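Local coordinates for ribokinase (Arabidopsis thaliana, PDB 6ILS), which catalyses the magnesium-dependent transfer of a phosphoryl group from ATP to O-5 of D-ribose, giving D-ribose 5-phosphate, at residues P4-G9 and R134-V139; P55-G60 and L84-S89; D128-V133 and I151-A156; I138-R143 and P163-V168. All coordinates share one frame; numbering follows the deposited sequence.

Interaction 1. Residues P4-G9 and R134-V139; sequences PLVVVG and RNAGIV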
loop_
_atom_site.group_PDB
_atom_site.type_symbol
_atom_site.label_atom_id
_atom_site.label_comp_id
_atom_site.label_asym_id
_atom_site.label_seq_id
_atom_site.Cartn_x
_atom_site.Cartn_y
_atom_site.Cartn_z
ATOM N N PRO B 4 -15.796 -6.393 -28.653
ATOM C CA PRO B 4 -14.644 -6.051 -27.823
ATOM C C PRO B 4 -14.000 -7.218 -27.118
ATOM O O PRO B 4 -14.632 -8.259 -26.879
ATOM C CB PRO B 4 -15.244 -5.092 -26.787
ATOM C CG PRO B 4 -16.665 -5.547 -26.665
ATOM C CD PRO B 4 -17.062 -5.925 -28.066
ATOM N N LEU B 5 -12.726 -7.023 -26.777
ATOM C CA LEU B 5 -12.075 -7.871 -25.786
ATOM C C LEU B 5 -12.669 -7.541 -24.434
ATOM O O LEU B 5 -12.616 -6.390 -23.976
ATOM C CB LEU B 5 -10.555 -7.657 -25.765
ATOM C CG LEU B 5 -9.813 -8.153 -24.513
ATOM C CD1 LEU B 5 -9.851 -9.671 -24.434
ATOM C CD2 LEU B 5 -8.362 -7.658 -24.510
ATOM N N VAL B 6 -13.248 -8.544 -23.784
ATOM C CA VAL B 6 -13.780 -8.329 -22.443
ATOM C C VAL B 6 -13.032 -9.149 -21.410
ATOM O O VAL B 6 -12.994 -10.376 -21.461
ATOM C CB VAL B 6 -15.275 -8.652 -22.372
ATOM C CG1 VAL B 6 -15.773 -8.473 -20.934
ATOM C CG2 VAL B 6 -16.022 -7.764 -23.325
ATOM N N VAL B 7 -12.393 -8.440 -20.484
ATOM C CA VAL B 7 -11.613 -9.047 -19.426
ATOM C C VAL B 7 -12.403 -8.973 -18.137
ATOM O O VAL B 7 -12.745 -7.880 -17.668
ATOM C CB VAL B 7 -10.241 -8.327 -19.232
ATOM C CG1 VAL B 7 -9.414 -9.027 -18.164
ATOM C CG2 VAL B 7 -9.479 -8.247 -20.576
ATOM N N VAL B 8 -12.712 -10.132 -17.574
ATOM C CA VAL B 8 -13.352 -10.181 -16.282
ATOM C C VAL B 8 -12.337 -10.716 -15.306
ATOM O O VAL B 8 -11.825 -11.826 -15.462
ATOM C CB VAL B 8 -14.619 -11.066 -16.292
ATOM C CG1 VAL B 8 -15.313 -10.989 -14.917
ATOM C CG2 VAL B 8 -15.564 -10.612 -17.409
ATOM N N GLY B 9 -11.994 -9.930 -14.293
ATOM C CA GLY B 9 -10.998 -10.422 -13.382
ATOM C C GLY B 9 -10.556 -9.412 -12.355
ATOM O O GLY B 9 -11.317 -8.514 -11.978
ATOM N N ARG B 134 -21.798 -11.076 -23.147
ATOM C CA ARG B 134 -22.598 -11.586 -24.250
ATOM C C ARG B 134 -22.351 -10.821 -25.552
ATOM O O ARG B 134 -22.641 -11.325 -26.639
ATOM C CB ARG B 134 -24.088 -11.553 -23.878
ATOM C CG ARG B 134 -24.443 -12.599 -22.834
ATOM C CD ARG B 134 -25.936 -12.714 -22.645
ATOM N NE ARG B 134 -26.276 -13.676 -21.603
ATOM C CZ ARG B 134 -26.723 -13.348 -20.393
ATOM N NH1 ARG B 134 -27.011 -14.303 -19.517
ATOM N NH2 ARG B 134 -26.897 -12.071 -20.066
ATOM N N ASN B 135 -21.818 -9.608 -25.450
ATOM C CA ASN B 135 -21.479 -8.834 -26.648
ATOM C C ASN B 135 -20.000 -8.914 -27.026
ATOM O O ASN B 135 -19.568 -8.259 -27.970
ATOM C CB ASN B 135 -21.860 -7.361 -26.472
ATOM C CG ASN B 135 -23.358 -7.144 -26.436
ATOM O OD1 ASN B 135 -24.133 -8.020 -26.817
ATOM N ND2 ASN B 135 -23.773 -5.962 -25.991
ATOM N N ALA B 136 -19.223 -9.706 -26.294
ATOM C CA ALA B 136 -17.775 -9.721 -26.506
ATOM C C ALA B 136 -17.384 -10.382 -27.833
ATOM O O ALA B 136 -18.133 -11.195 -28.378
ATOM C CB ALA B 136 -17.088 -10.433 -25.357
ATOM N N GLY B 137 -16.211 -10.024 -28.347
ATOM C CA GLY B 137 -15.568 -10.785 -29.408
ATOM C C GLY B 137 -14.713 -11.901 -28.838
ATOM O O GLY B 137 -14.478 -12.913 -29.493
ATOM N N ILE B 138 -14.250 -11.719 -27.602
ATOM C CA ILE B 138 -13.401 -12.701 -26.938
ATOM C C ILE B 138 -13.346 -12.337 -25.463
ATOM O O ILE B 138 -13.364 -11.163 -25.117
ATOM C CB ILE B 138 -11.974 -12.757 -27.569
ATOM C CG1 ILE B 138 -11.173 -13.914 -26.993
ATOM C CG2 ILE B 138 -11.210 -11.429 -27.379
ATOM C CD1 ILE B 138 -10.053 -14.391 -27.916
ATOM N N VAL B 139 -13.337 -13.332 -24.590
ATOM C CA VAL B 139 -13.380 -13.072 -23.155
ATOM C C VAL B 139 -12.168 -13.683 -22.460
ATOM O O VAL B 139 -11.801 -14.820 -22.760
ATOM C CB VAL B 139 -14.700 -13.630 -22.522
ATOM C CG1 VAL B 139 -14.665 -13.536 -21.004
ATOM C CG2 VAL B 139 -15.894 -12.888 -23.078
#
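Leu5 beside Ile138 and Val6 beside Val139 mark the parallel pairing of strand 5-8 with the start of strand 138-143, in the large central sheet of the PfkB (ribokinase) fold. Two backbone bonds hold the pair. Val6 N donates to Ile138 O over 2.9 Å, and the bond is almost straight (176°). Gly137 N donates to Pro4 O over 2.8 Å, with the donor tilted 33° from the carbonyl plane. Further along, a CA-H...O contact brings Val139 CA within 3.2 Å of Val6 O. That carbonyl also bonds to the backbone of Leu140.

The side chains alternate between the two faces. Leu5 and Ile138 share one face, where Leu5 CD1 meets the Ile138 methyl CG2 at 3.7 Å as the two chains cross. Ile138 also packs on Ala266, Met269 and Val270 of helix 257-270. Val6 and Val139 share the other face. Val6 CG1 is anti to the backbone N (chi1 177°). Val6 CG2 lies beside that N and presses on Ala136 CB at 3.5 Å. Val139 meets the backbone of Val6: Val139 CG1 lies 3.6 Å from Val6 O. Strand 56-63 pairs with strand 5-8 along its other edge. Before the strands begin, Pro4 CD of the proline ring rests 3.4 Å from Asn135 O.

Interaction 2. Residues P55-G60 and L84-S89; sequences PTYFVG and LDYVRS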
loop_
_atom_site.group_PDB
_atom_site.type_symbol
_atom_site.label_atom_id
_atom_site.label_comp_id
_atom_site.label_asym_id
_atom_site.label_seq_id
_atom_site.Cartn_x
_atom_site.Cartn_y
_atom_site.Cartn_z
ATOM N N PRO B 55 -10.724 -2.571 -28.951
ATOM C CA PRO B 55 -11.741 -2.134 -28.008
ATOM C C PRO B 55 -11.744 -3.097 -26.820
ATOM O O PRO B 55 -12.025 -4.203 -27.027
ATOM C CB PRO B 55 -13.060 -2.311 -28.763
ATOM C CG PRO B 55 -12.679 -2.256 -30.199
ATOM C CD PRO B 55 -11.253 -2.723 -30.292
ATOM N N THR B 56 -11.486 -2.581 -25.627
ATOM C CA THR B 56 -11.311 -3.451 -24.460
ATOM C C THR B 56 -12.099 -2.960 -23.244
ATOM O O THR B 56 -11.995 -1.789 -22.865
ATOM C CB THR B 56 -9.818 -3.551 -24.081
ATOM O OG1 THR B 56 -9.086 -4.124 -25.174
ATOM C CG2 THR B 56 -9.627 -4.424 -22.848
ATOM N N TYR B 57 -12.885 -3.855 -22.647
ATOM C CA TYR B 57 -13.629 -3.593 -21.427
ATOM C C TYR B 57 -13.022 -4.386 -20.280
ATOM O O TYR B 57 -12.645 -5.545 -20.458
ATOM C CB TYR B 57 -15.107 -4.007 -21.577
ATOM C CG TYR B 57 -15.905 -3.067 -22.432
ATOM C CD1 TYR B 57 -15.768 -3.077 -23.813
ATOM C CD2 TYR B 57 -16.778 -2.154 -21.863
ATOM C CE1 TYR B 57 -16.478 -2.206 -24.604
ATOM C CE2 TYR B 57 -17.497 -1.273 -22.652
ATOM C CZ TYR B 57 -17.345 -1.308 -24.017
ATOM O OH TYR B 57 -18.051 -0.441 -24.811
ATOM N N PHE B 58 -12.959 -3.778 -19.101
ATOM C CA PHE B 58 -12.558 -4.489 -17.901
ATOM C C PHE B 58 -13.761 -4.581 -16.979
ATOM O O PHE B 58 -14.360 -3.559 -16.630
ATOM C CB PHE B 58 -11.384 -3.781 -17.195
ATOM C CG PHE B 58 -11.030 -4.381 -15.857
ATOM C CD1 PHE B 58 -10.656 -5.717 -15.759
ATOM C CD2 PHE B 58 -11.049 -3.614 -14.713
ATOM C CE1 PHE B 58 -10.332 -6.295 -14.549
ATOM C CE2 PHE B 58 -10.717 -4.177 -13.481
ATOM C CZ PHE B 58 -10.345 -5.523 -13.397
ATOM N N VAL B 59 -14.123 -5.807 -16.615
ATOM C CA VAL B 59 -15.168 -6.051 -15.631
ATOM C C VAL B 59 -14.539 -6.493 -14.318
ATOM O O VAL B 59 -13.890 -7.548 -14.223
ATOM C CB VAL B 59 -16.167 -7.122 -16.114
ATOM C CG1 VAL B 59 -17.260 -7.355 -15.048
ATOM C CG2 VAL B 59 -16.749 -6.726 -17.450
ATOM N N GLY B 60 -14.707 -5.682 -13.283
ATOM C CA GLY B 60 -14.001 -5.952 -12.056
ATOM C C GLY B 60 -14.617 -5.185 -10.903
ATOM O O GLY B 60 -15.511 -4.372 -11.112
ATOM N N LEU B 84 -14.250 1.439 -18.902
ATOM C CA LEU B 84 -14.457 1.080 -17.507
ATOM C C LEU B 84 -15.926 1.040 -17.069
ATOM O O LEU B 84 -16.200 0.973 -15.874
ATOM C CB LEU B 84 -13.690 2.054 -16.605
ATOM C CG LEU B 84 -12.165 2.005 -16.818
ATOM C CD1 LEU B 84 -11.429 2.961 -15.886
ATOM C CD2 LEU B 84 -11.677 0.586 -16.596
ATOM N N ASP B 85 -16.854 1.052 -18.027
ATOM C CA ASP B 85 -18.290 1.130 -17.704
ATOM C C ASP B 85 -18.750 0.074 -16.694
ATOM O O ASP B 85 -19.657 0.332 -15.896
ATOM C CB ASP B 85 -19.167 1.011 -18.967
ATOM C CG ASP B 85 -18.559 1.676 -20.199
ATOM O OD1 ASP B 85 -17.436 2.219 -20.140
ATOM O OD2 ASP B 85 -19.252 1.701 -21.237
ATOM N N TYR B 86 -18.140 -1.111 -16.719
ATOM C CA TYR B 86 -18.618 -2.218 -15.898
ATOM C C TYR B 86 -17.747 -2.509 -14.694
ATOM O O TYR B 86 -17.850 -3.567 -14.080
ATOM C CB TYR B 86 -18.757 -3.477 -16.749
ATOM C CG TYR B 86 -19.764 -3.277 -17.832
ATOM C CD1 TYR B 86 -21.107 -3.559 -17.618
ATOM C CD2 TYR B 86 -19.385 -2.784 -19.063
ATOM C CE1 TYR B 86 -22.043 -3.354 -18.613
ATOM C CE2 TYR B 86 -20.310 -2.577 -20.058
ATOM C CZ TYR B 86 -21.635 -2.859 -19.830
ATOM O OH TYR B 86 -22.551 -2.650 -20.840
ATOM N N VAL B 87 -16.899 -1.556 -14.350
ATOM C CA VAL B 87 -16.189 -1.617 -13.093
ATOM C C VAL B 87 -17.133 -1.088 -12.024
ATOM O O VAL B 87 -17.764 -0.051 -12.212
ATOM C CB VAL B 87 -14.891 -0.782 -13.116
ATOM C CG1 VAL B 87 -14.230 -0.818 -11.751
ATOM C CG2 VAL B 87 -13.926 -1.300 -14.201
ATOM N N ARG B 88 -17.254 -1.812 -10.924
ATOM C CA ARG B 88 -18.043 -1.337 -9.797
ATOM C C ARG B 88 -17.161 -1.207 -8.572
ATOM O O ARG B 88 -16.269 -2.026 -8.358
ATOM C CB ARG B 88 -19.206 -2.284 -9.498
ATOM C CG ARG B 88 -20.278 -2.310 -10.558
ATOM C CD ARG B 88 -21.517 -3.040 -10.056
ATOM N NE ARG B 88 -22.525 -3.181 -11.106
ATOM C CZ ARG B 88 -23.743 -3.680 -10.916
ATOM N NH1 ARG B 88 -24.116 -4.084 -9.707
ATOM N NH2 ARG B 88 -24.592 -3.771 -11.934
ATOM N N SER B 89 -17.418 -0.177 -7.768
ATOM C CA SER B 89 -16.673 0.036 -6.529
ATOM C C SER B 89 -17.599 -0.098 -5.314
ATOM O O SER B 89 -18.768 0.283 -5.383
ATOM C CB SER B 89 -15.999 1.408 -6.537
ATOM O OG SER B 89 -15.189 1.577 -7.693
HETATM O O HOH W 1 -16.052 -2.088 -18.296
#
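Gly60 and Arg88 supply the direct backbone bond between strand 56-63 and strand 87-90, the two strands of a beta-alpha-beta unit at one edge of the central sheet. Arg88 N donates to Gly60 O over 3.1 Å, and the bond is nearly straight (166°). Two residues earlier on both segments a water bridges the backbones. Water 1 donates to Phe58 O at 2.8 Å and accepts from Tyr86 N at 2.8 Å. The type I turn from Leu84 to Val87, closed by Val87 N to Leu84 O at 3.0 Å, presents Tyr86 N to this water.

Apolar contacts lie on both sides of the backbone. Val87 CG1 is anti to its backbone N (chi1 177°). Val87 CG2, beside that N, touches Phe58 CD2 at 3.7 Å. The far side holds Tyr86, whose CB leans on Val59 CG2. Tyr57 CD2 comes to the edge of the Tyr86 ring, 3.9 Å from Tyr86 CD2.

One further contact sets a polar atom against a ring. Asp85 OD2 lies at the edge of the Tyr57 ring, 3.7 Å from Tyr57 CE2, with carboxylate and ring planes 73° apart. Within strand 56-63 itself, Gly60 N sits over the centre of the Phe58 ring and has no hydrogen-bond partner in the model.

The polar ends turn elsewhere: Tyr86 OH bonds to Glu131, and Arg88 pairs with Asp129. Ring edges, methyls and one bridging water thus do much of the joining where direct strand bonds are few.

Interaction 3. Residues D128-V133 and I151-A156; sequences DDLEIV and IQVAKA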
loop_
_atom_site.group_PDB
_atom_site.type_symbol
_atom_site.label_atom_id
_atom_site.label_comp_id
_atom_site.label_asym_id
_atom_site.label_seq_id
_atom_site.Cartn_x
_atom_site.Cartn_y
_atom_site.Cartn_z
ATOM N N ASP B 128 -27.359 -7.841 -16.807
ATOM C CA ASP B 128 -26.742 -6.685 -17.433
ATOM C C ASP B 128 -25.370 -6.447 -16.827
ATOM O O ASP B 128 -24.679 -5.497 -17.191
ATOM C CB ASP B 128 -27.632 -5.446 -17.318
ATOM C CG ASP B 128 -28.537 -5.262 -18.544
ATOM O OD1 ASP B 128 -28.020 -4.901 -19.625
ATOM O OD2 ASP B 128 -29.762 -5.488 -18.430
ATOM N N ASP B 129 -24.981 -7.319 -15.900
ATOM C CA ASP B 129 -23.566 -7.524 -15.623
ATOM C C ASP B 129 -23.018 -8.388 -16.742
ATOM O O ASP B 129 -21.895 -8.196 -17.191
ATOM C CB ASP B 129 -23.314 -8.209 -14.276
ATOM C CG ASP B 129 -23.714 -7.355 -13.088
ATOM O OD1 ASP B 129 -23.277 -6.184 -13.016
ATOM O OD2 ASP B 129 -24.422 -7.880 -12.200
ATOM N N LEU B 130 -23.843 -9.338 -17.186
ATOM C CA LEU B 130 -23.466 -10.304 -18.213
ATOM C C LEU B 130 -23.721 -9.828 -19.635
ATOM O O LEU B 130 -23.353 -10.514 -20.583
ATOM C CB LEU B 130 -24.210 -11.620 -18.004
ATOM C CG LEU B 130 -23.897 -12.422 -16.748
ATOM C CD1 LEU B 130 -24.772 -13.665 -16.692
ATOM C CD2 LEU B 130 -22.418 -12.791 -16.690
ATOM N N GLU B 131 -24.358 -8.675 -19.795
ATOM C CA GLU B 131 -24.633 -8.175 -21.138
ATOM C C GLU B 131 -23.338 -7.898 -21.900
ATOM O O GLU B 131 -23.267 -8.108 -23.112
ATOM C CB GLU B 131 -25.482 -6.906 -21.093
ATOM C CG GLU B 131 -24.782 -5.724 -20.430
ATOM C CD GLU B 131 -25.326 -4.386 -20.886
ATOM O OE1 GLU B 131 -26.170 -4.370 -21.813
ATOM O OE2 GLU B 131 -24.905 -3.353 -20.318
ATOM N N ILE B 132 -22.311 -7.434 -21.192
ATOM C CA ILE B 132 -21.079 -7.061 -21.868
ATOM C C ILE B 132 -20.347 -8.309 -22.344
ATOM O O ILE B 132 -19.781 -8.296 -23.435
ATOM C CB ILE B 132 -20.149 -6.186 -20.973
ATOM C CG1 ILE B 132 -18.936 -5.697 -21.776
ATOM C CG2 ILE B 132 -19.732 -6.909 -19.708
ATOM C CD1 ILE B 132 -19.290 -5.023 -23.085
ATOM N N VAL B 133 -20.394 -9.392 -21.565
ATOM C CA VAL B 133 -19.720 -10.617 -21.975
ATOM C C VAL B 133 -20.481 -11.253 -23.132
ATOM O O VAL B 133 -19.882 -11.850 -24.026
ATOM C CB VAL B 133 -19.542 -11.626 -20.802
ATOM C CG1 VAL B 133 -18.912 -10.930 -19.597
ATOM C CG2 VAL B 133 -20.842 -12.290 -20.406
ATOM N N ILE B 151 -17.192 -19.213 -13.456
ATOM C CA ILE B 151 -18.079 -20.232 -14.031
ATOM C C ILE B 151 -19.275 -19.572 -14.700
ATOM O O ILE B 151 -19.594 -19.868 -15.843
ATOM C CB ILE B 151 -18.521 -21.251 -12.961
ATOM C CG1 ILE B 151 -17.348 -22.167 -12.618
ATOM C CG2 ILE B 151 -19.709 -22.071 -13.468
ATOM C CD1 ILE B 151 -17.536 -22.984 -11.373
ATOM N N GLN B 152 -19.892 -18.608 -14.023
ATOM C CA GLN B 152 -21.045 -17.925 -14.579
ATOM C C GLN B 152 -20.718 -17.154 -15.854
ATOM O O GLN B 152 -21.525 -17.106 -16.784
ATOM C CB GLN B 152 -21.653 -16.975 -13.531
ATOM C CG GLN B 152 -22.194 -17.691 -12.293
ATOM C CD GLN B 152 -22.721 -16.722 -11.247
ATOM O OE1 GLN B 152 -23.594 -15.893 -11.527
ATOM N NE2 GLN B 152 -22.167 -16.801 -10.044
ATOM N N VAL B 153 -19.545 -16.527 -15.903
ATOM C CA VAL B 153 -19.166 -15.769 -17.093
ATOM C C VAL B 153 -18.931 -16.710 -18.280
ATOM O O VAL B 153 -19.433 -16.488 -19.378
ATOM C CB VAL B 153 -17.894 -14.923 -16.824
ATOM C CG1 VAL B 153 -17.323 -14.370 -18.131
ATOM C CG2 VAL B 153 -18.219 -13.801 -15.855
ATOM N N ALA B 154 -18.164 -17.762 -18.041
ATOM C CA ALA B 154 -17.806 -18.690 -19.106
ATOM C C ALA B 154 -19.060 -19.338 -19.692
ATOM O O ALA B 154 -19.213 -19.414 -20.910
ATOM C CB ALA B 154 -16.861 -19.736 -18.589
ATOM N N LYS B 155 -19.967 -19.766 -18.817
ATOM C CA LYS B 155 -21.218 -20.392 -19.263
ATOM C C LYS B 155 -22.074 -19.422 -20.062
ATOM O O LYS B 155 -22.720 -19.809 -21.036
ATOM C CB LYS B 155 -22.005 -20.937 -18.068
ATOM C CG LYS B 155 -21.406 -22.214 -17.525
ATOM C CD LYS B 155 -22.235 -22.823 -16.410
ATOM C CE LYS B 155 -21.547 -24.076 -15.896
ATOM N NZ LYS B 155 -22.376 -24.835 -14.914
ATOM N N ALA B 156 -22.046 -18.149 -19.679
ATOM C CA ALA B 156 -22.809 -17.126 -20.392
ATOM C C ALA B 156 -22.253 -16.886 -21.791
ATOM O O ALA B 156 -22.949 -16.371 -22.666
ATOM C CB ALA B 156 -22.825 -15.819 -19.603
#
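Val133 CG1 lies anti to its carbonyl carbon (chi1 -51°), and CG2 takes the crowded position between N and C, from which the two methyls meet Val153 and Ala156. Val133 CG1 touches Val153 CG1 at 4.1 Å, and the two valines cross obliquely. Val133 CG2 touches Ala156 CB at 4.1 Å. Leu130, three residues earlier, has CG anti to its carbonyl carbon (chi1 -66°) and an extended chain beyond. Leu130 CD1 also comes to Ala156 CB, at 4.1 Å. Ala156 CB is therefore met by two branched residues. The other methyl, Leu130 CD2, faces Val153 CG2 and the backbone Gln152 O, each at 4.4 Å. The side chains meet each other through methyl groups, and none of these contacts is tight.

The contact sits on one face of the central sheet of this alpha/beta fold. Helix 147-158 is the crossover helix between strands 138-143 and 164-170, and the short helix 131-134 lies next to it. Both rest on strands of the sheet. Val153 packs on Val139 and Leu141, and Ile132 packs on Tyr57 and Val59.

The Gln152 amide is held by three bonds: OE1 accepts from Met125 N, and NE2 donates to Glu123 O and Ser148 OG. Gln152 O accepts the helical bond from Ala156 N at 3.1 Å.

Interaction 4. Residues I138-R143 and P163-V168; sequences IVLLQR and PVILDV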
loop_
_atom_site.group_PDB
_atom_site.type_symbol
_atom_site.label_atom_id
_atom_site.label_comp_id
_atom_site.label_asym_id
_atom_site.label_seq_id
_atom_site.Cartn_x
_atom_site.Cartn_y
_atom_site.Cartn_z
ATOM N N ILE B 138 -14.250 -11.719 -27.602
ATOM C CA ILE B 138 -13.401 -12.701 -26.938
ATOM C C ILE B 138 -13.346 -12.337 -25.463
ATOM O O ILE B 138 -13.364 -11.163 -25.117
ATOM C CB ILE B 138 -11.974 -12.757 -27.569
ATOM C CG1 ILE B 138 -11.173 -13.914 -26.993
ATOM C CG2 ILE B 138 -11.210 -11.429 -27.379
ATOM C CD1 ILE B 138 -10.053 -14.391 -27.916
ATOM N N VAL B 139 -13.337 -13.332 -24.590
ATOM C CA VAL B 139 -13.380 -13.072 -23.155
ATOM C C VAL B 139 -12.168 -13.683 -22.460
ATOM O O VAL B 139 -11.801 -14.820 -22.760
ATOM C CB VAL B 139 -14.700 -13.630 -22.522
ATOM C CG1 VAL B 139 -14.665 -13.536 -21.004
ATOM C CG2 VAL B 139 -15.894 -12.888 -23.078
ATOM N N LEU B 140 -11.534 -12.921 -21.555
ATOM C CA LEU B 140 -10.356 -13.377 -20.815
ATOM C C LEU B 140 -10.632 -13.410 -19.328
ATOM O O LEU B 140 -11.107 -12.416 -18.783
ATOM C CB LEU B 140 -9.141 -12.445 -21.038
ATOM C CG LEU B 140 -8.594 -12.176 -22.421
ATOM C CD1 LEU B 140 -7.147 -11.607 -22.322
ATOM C CD2 LEU B 140 -8.671 -13.413 -23.294
ATOM N N LEU B 141 -10.324 -14.544 -18.701
ATOM C CA LEU B 141 -10.451 -14.773 -17.264
ATOM C C LEU B 141 -9.104 -15.186 -16.680
ATOM O O LEU B 141 -8.233 -15.682 -17.411
ATOM C CB LEU B 141 -11.497 -15.877 -17.005
ATOM C CG LEU B 141 -12.811 -15.719 -17.765
ATOM C CD1 LEU B 141 -13.670 -16.992 -17.622
ATOM C CD2 LEU B 141 -13.607 -14.460 -17.276
ATOM N N GLN B 142 -8.926 -14.990 -15.373
ATOM C CA GLN B 142 -7.787 -15.543 -14.651
ATOM C C GLN B 142 -8.300 -16.153 -13.340
ATOM O O GLN B 142 -9.504 -16.304 -13.164
ATOM C CB GLN B 142 -6.717 -14.482 -14.361
ATOM C CG GLN B 142 -6.562 -13.432 -15.461
ATOM C CD GLN B 142 -7.714 -12.422 -15.469
ATOM O OE1 GLN B 142 -8.201 -11.978 -14.411
ATOM N NE2 GLN B 142 -8.153 -12.067 -16.656
ATOM N N ARG B 143 -7.399 -16.477 -12.419
ATOM C CA ARG B 143 -7.848 -17.088 -11.172
ATOM C C ARG B 143 -7.552 -16.243 -9.948
ATOM O O ARG B 143 -6.963 -16.711 -8.973
ATOM C CB ARG B 143 -7.245 -18.471 -11.055
ATOM C CG ARG B 143 -7.663 -19.307 -12.245
ATOM C CD ARG B 143 -7.846 -20.764 -11.907
ATOM N NE ARG B 143 -8.828 -21.003 -10.847
ATOM C CZ ARG B 143 -8.565 -21.745 -9.776
ATOM N NH1 ARG B 143 -7.355 -22.273 -9.635
ATOM N NH2 ARG B 143 -9.489 -21.949 -8.844
ATOM N N PRO B 163 -15.047 -17.040 -28.121
ATOM C CA PRO B 163 -13.983 -17.771 -27.408
ATOM C C PRO B 163 -13.689 -17.261 -25.989
ATOM O O PRO B 163 -13.674 -16.058 -25.746
ATOM C CB PRO B 163 -12.762 -17.585 -28.308
ATOM C CG PRO B 163 -13.073 -16.398 -29.146
ATOM C CD PRO B 163 -14.541 -16.316 -29.295
ATOM N N VAL B 164 -13.468 -18.188 -25.068
ATOM C CA VAL B 164 -13.135 -17.858 -23.691
ATOM C C VAL B 164 -11.780 -18.416 -23.335
ATOM O O VAL B 164 -11.538 -19.623 -23.482
ATOM C CB VAL B 164 -14.178 -18.422 -22.701
ATOM C CG1 VAL B 164 -13.804 -18.062 -21.268
ATOM C CG2 VAL B 164 -15.553 -17.901 -23.046
ATOM N N ILE B 165 -10.897 -17.542 -22.864
ATOM C CA ILE B 165 -9.563 -17.934 -22.435
ATOM C C ILE B 165 -9.436 -17.824 -20.929
ATOM O O ILE B 165 -9.745 -16.780 -20.343
ATOM C CB ILE B 165 -8.461 -17.039 -23.113
ATOM C CG1 ILE B 165 -8.590 -17.115 -24.635
ATOM C CG2 ILE B 165 -7.078 -17.450 -22.620
ATOM C CD1 ILE B 165 -7.579 -16.252 -25.397
ATOM N N LEU B 166 -8.985 -18.900 -20.301
ATOM C CA LEU B 166 -8.727 -18.902 -18.884
ATOM C C LEU B 166 -7.233 -18.992 -18.626
ATOM O O LEU B 166 -6.583 -20.006 -18.911
ATOM C CB LEU B 166 -9.469 -20.060 -18.187
ATOM C CG LEU B 166 -9.117 -20.266 -16.718
ATOM C CD1 LEU B 166 -9.602 -19.096 -15.835
ATOM C CD2 LEU B 166 -9.712 -21.601 -16.206
ATOM N N ASP B 167 -6.693 -17.900 -18.100
ATOM C CA ASP B 167 -5.317 -17.844 -17.649
ATOM C C ASP B 167 -5.316 -18.513 -16.295
ATOM O O ASP B 167 -6.199 -18.246 -15.472
ATOM C CB ASP B 167 -4.836 -16.381 -17.609
ATOM C CG ASP B 167 -3.507 -16.198 -16.897
ATOM O OD1 ASP B 167 -2.744 -17.168 -16.746
ATOM O OD2 ASP B 167 -3.227 -15.050 -16.470
ATOM N N VAL B 168 -4.359 -19.402 -16.067
ATOM C CA VAL B 168 -4.374 -20.214 -14.855
ATOM C C VAL B 168 -3.698 -19.447 -13.736
ATOM O O VAL B 168 -3.776 -19.821 -12.568
ATOM C CB VAL B 168 -3.708 -21.597 -15.100
ATOM C CG1 VAL B 168 -3.741 -22.455 -13.850
ATOM C CG2 VAL B 168 -4.448 -22.307 -16.190
HETATM O O HOH W 2 -4.744 -21.494 -10.775
#
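Ile165 O is approached by two groups of strand 138-143. Leu141 N donates to Ile165 O over 2.8 Å, nearly straight (167°), and Leu140 CA makes a CA-H...O contact with the same oxygen. The parallel ladder continues in both directions along the strands. Ile165 N donates to Val139 O at 2.9 Å, and Val139 N donates to Pro163 O at 3.0 Å. Asp167 N donates to Leu141 O at 2.8 Å, but this donor is tilted 29° from the carbonyl plane.

Leu140 and Ile165 lie side by side and point the same way, with Leu140 CD2 3.6 Å from Ile165 CB. On the opposite face Leu141 CD1 crosses Val164 CG1 at 3.8 Å, under helix 147-158. At the N-terminal end of the pair Ile138 crosses Pro163 at about a right angle, with Ile138 CG1 3.8 Å from Pro163 CG.

The C-terminal end is polar. Gln142 CG is anti to its carbonyl carbon (chi1 -35°) and lies beside Asp167 OD2. Asp167 OD1 pairs with Lys225 and accepts from Gly169 N. Arg143 NH1 donates to water 2, which lies between it and Val168 O, while NH2 pairs with Asp147. The Asp167 side chain is about 5 Å from bound ATP at nearest atoms. Apolar strands ending in polar residues beside the ligands fit the beta-alpha-beta crossover of a PfkB kinase, whose active site lies at the C-terminal ends of the parallel strands.

Interactions 1, 2 and 4 join strands of one sheet, while interaction 3 packs two helices on a face of it. Interactions 1 and 4 are both buried and share strand 138-143, which has strand 5-8 on one edge and strand 164-170 on the other. Interaction 4 has the longer ladder of backbone bonds. Interaction 2 lies at the sheet's border, is only partly buried and uses a water bridge. Strand 5-8 links it to interaction 1. Interaction 3 has no hydrogen bond between its segments and rests mainly on methyl groups. Val153 also touches Val139 (interactions 1 and 4) and Leu141. Tyr86 with Glu131 and Arg88 with Asp129 tie interactions 2 and 3 through polar side chains.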